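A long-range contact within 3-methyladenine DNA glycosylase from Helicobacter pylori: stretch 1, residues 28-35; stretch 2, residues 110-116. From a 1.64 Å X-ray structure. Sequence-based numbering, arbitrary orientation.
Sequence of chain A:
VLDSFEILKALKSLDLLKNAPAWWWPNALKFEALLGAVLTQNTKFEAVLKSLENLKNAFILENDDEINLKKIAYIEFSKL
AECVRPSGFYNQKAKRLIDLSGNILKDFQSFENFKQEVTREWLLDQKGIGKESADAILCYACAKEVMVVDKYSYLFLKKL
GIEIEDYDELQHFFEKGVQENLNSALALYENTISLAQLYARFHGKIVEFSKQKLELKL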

# COMPACT_ATOMS: atom_id res chain seq x y z
N ALA A 28 -4.84 -6.10 5.44
CA ALA A 28 -4.20 -6.48 4.18
C ALA A 28 -4.98 -7.61 3.47
O ALA A 28 -5.68 -8.45 4.10
CB ALA A 28 -2.75 -6.93 4.45
N LEU A 29 -4.89 -7.57 2.15
CA LEU A 29 -5.46 -8.60 1.25
C LEU A 29 -6.97 -8.52 1.14
O LEU A 29 -7.62 -9.47 0.63
CB LEU A 29 -4.99 -10.03 1.57
CG LEU A 29 -3.46 -10.21 1.74
CD1 LEU A 29 -3.04 -11.66 1.89
CD2 LEU A 29 -2.64 -9.56 0.60
N LYS A 30 -7.53 -7.40 1.61
CA LYS A 30 -8.98 -7.12 1.55
C LYS A 30 -9.22 -5.85 0.76
O LYS A 30 -8.30 -5.08 0.50
CB LYS A 30 -9.56 -6.95 2.98
CG LYS A 30 -9.47 -8.23 3.81
CD LYS A 30 -9.76 -7.96 5.31
N PHE A 31 -10.47 -5.61 0.38
CA PHE A 31 -10.78 -4.41 -0.40
C PHE A 31 -10.43 -3.13 0.40
O PHE A 31 -10.04 -2.11 -0.17
CB PHE A 31 -12.25 -4.46 -0.79
CG PHE A 31 -12.69 -3.32 -1.66
CD1 PHE A 31 -13.59 -2.38 -1.17
CD2 PHE A 31 -12.24 -3.20 -2.98
CE1 PHE A 31 -14.01 -1.31 -1.97
CE2 PHE A 31 -12.66 -2.14 -3.77
CZ PHE A 31 -13.57 -1.23 -3.29
N GLU A 32 -10.62 -3.15 1.72
CA GLU A 32 -10.23 -2.02 2.59
C GLU A 32 -8.79 -1.58 2.39
O GLU A 32 -8.49 -0.37 2.46
CB GLU A 32 -10.46 -2.42 4.08
CG GLU A 32 -10.02 -1.37 5.10
CD GLU A 32 -10.32 -1.81 6.53
OE1 GLU A 32 -9.55 -1.38 7.42
OE2 GLU A 32 -11.30 -2.59 6.73
N ALA A 33 -7.89 -2.55 2.14
CA ALA A 33 -6.48 -2.22 1.86
C ALA A 33 -6.37 -1.43 0.53
O ALA A 33 -5.60 -0.44 0.46
CB ALA A 33 -5.58 -3.51 1.82
N LEU A 34 -7.09 -1.85 -0.53
CA LEU A 34 -7.11 -1.05 -1.77
C LEU A 34 -7.65 0.37 -1.47
O LEU A 34 -7.04 1.37 -1.92
CB LEU A 34 -8.00 -1.77 -2.84
CG LEU A 34 -8.15 -1.00 -4.16
CD1 LEU A 34 -8.49 -2.04 -5.26
CD2 LEU A 34 -9.32 -0.00 -4.04
N LEU A 35 -8.73 0.49 -0.69
CA LEU A 35 -9.26 1.84 -0.42
C LEU A 35 -8.23 2.72 0.32
O LEU A 35 -8.03 3.90 -0.01
CB LEU A 35 -10.54 1.82 0.46
CG LEU A 35 -11.71 1.14 -0.21
CD1 LEU A 35 -12.85 1.16 0.79
CD2 LEU A 35 -12.15 1.91 -1.50
N SER A 110 -14.70 -9.19 -11.08
CA SER A 110 -14.78 -9.37 -9.62
C SER A 110 -13.49 -8.94 -8.97
O SER A 110 -12.45 -8.89 -9.63
CB SER A 110 -15.00 -10.88 -9.28
OG SER A 110 -13.92 -11.71 -9.72
N PHE A 111 -13.57 -8.61 -7.67
CA PHE A 111 -12.38 -8.29 -6.91
C PHE A 111 -11.47 -9.53 -6.87
O PHE A 111 -10.25 -9.39 -6.94
CB PHE A 111 -12.75 -7.82 -5.48
CG PHE A 111 -11.60 -7.36 -4.68
CD1 PHE A 111 -10.80 -6.29 -5.13
CD2 PHE A 111 -11.30 -7.97 -3.44
CE1 PHE A 111 -9.70 -5.85 -4.37
CE2 PHE A 111 -10.21 -7.52 -2.66
CZ PHE A 111 -9.41 -6.46 -3.12
N GLU A 112 -12.03 -10.73 -6.76
CA GLU A 112 -11.18 -11.93 -6.71
C GLU A 112 -10.36 -12.09 -7.99
O GLU A 112 -9.16 -12.36 -7.93
CB GLU A 112 -12.05 -13.19 -6.52
CG GLU A 112 -11.25 -14.49 -6.47
CD GLU A 112 -12.03 -15.65 -5.84
OE1 GLU A 112 -13.24 -15.47 -5.56
OE2 GLU A 112 -11.44 -16.74 -5.63
N ASN A 113 -10.99 -11.93 -9.16
CA ASN A 113 -10.24 -12.04 -10.40
C ASN A 113 -9.26 -10.91 -10.58
O ASN A 113 -8.14 -11.13 -11.08
CB ASN A 113 -11.20 -12.13 -11.60
CG ASN A 113 -10.51 -12.56 -12.88
OD1 ASN A 113 -9.79 -13.61 -12.92
ND2 ASN A 113 -10.72 -11.77 -13.95
N PHE A 114 -9.66 -9.71 -10.15
CA PHE A 114 -8.76 -8.54 -10.19
C PHE A 114 -7.44 -8.86 -9.47
O PHE A 114 -6.36 -8.55 -9.96
CB PHE A 114 -9.48 -7.32 -9.52
CG PHE A 114 -8.58 -6.15 -9.14
CD1 PHE A 114 -8.25 -5.13 -10.06
CD2 PHE A 114 -8.14 -6.02 -7.81
CE1 PHE A 114 -7.46 -4.01 -9.66
CE2 PHE A 114 -7.32 -4.93 -7.40
CZ PHE A 114 -7.01 -3.92 -8.31
N LYS A 115 -7.52 -9.46 -8.27
CA LYS A 115 -6.32 -9.67 -7.51
C LYS A 115 -5.38 -10.61 -8.27
O LYS A 115 -4.19 -10.48 -8.14
CB LYS A 115 -6.61 -10.29 -6.12
CG LYS A 115 -7.27 -9.35 -5.13
CD LYS A 115 -7.42 -9.97 -3.72
CE LYS A 115 -8.67 -10.73 -3.57
NZ LYS A 115 -8.75 -11.40 -2.20
N GLN A 116 -5.94 -11.54 -9.05
CA GLN A 116 -5.12 -12.44 -9.85
C GLN A 116 -4.54 -11.81 -11.10
O GLN A 116 -3.37 -12.08 -11.42
CB GLN A 116 -5.91 -13.70 -10.21
CG GLN A 116 -5.15 -14.77 -10.97
CD GLN A 116 -6.05 -15.97 -11.34
OE1 GLN A 116 -6.57 -16.66 -10.45
NE2 GLN A 116 -6.25 -16.19 -12.65

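The contact is built around one aromatic ring. Phe111, in the first turn of its helix, points its CA-to-CB bond toward the other stretch, and with chi1 at t (-175°), CG lies anti to the backbone N and the ring reaches the place where the first stretch turns into helix. It gives up 75 Å² to that stretch, more than any other residue here.

Phe31 meets it edge-on. Its CA-to-CB bond runs sideways, and a t chi1 (-177°) with chi2 at -113° brings the ring edge over the face of Phe111: CD2 of Phe31 lies 3.9 Å from CE1 of Phe111, the centroids are 5.5 Å apart and the planes stand at 87°. Phe111 also packs against backbone, its CE2 lying 3.6 Å from the N of Phe31. A flat ring suits this place because it can offer a face to one neighbor and its edge to another.

That second neighbor is Leu34, one turn further along the helix from Phe31. Its CA-to-CB bond points toward the other stretch, and with chi1 t and chi2 t CD1 lies 4.1 Å from CE1 of Phe111, at the ring edge, and 3.8 Å from CE2 of Phe114. A single methyl thus touches two rings that are themselves one helical turn apart. Phe114, also t at chi1 (164°), adds its ring to this buried apolar cluster.

The periphery is more polar. Lys115 bends at chi1 and chi3, both m, and its NZ comes 3.6 Å from the O of Leu29; no hydrogen bond crosses the interface among the modelled atoms. Its long aliphatic chain lets a charged end reach a partly exposed margin. Within the second stretch, touching nothing across the contact, Ser110 (chi1 p) caps the helix that carries Phe111 by accepting from Asn113 N, N to OG 3.0 Å. The helix axes stay 12.5 Å apart at closest approach, a gap that large side chains bridge.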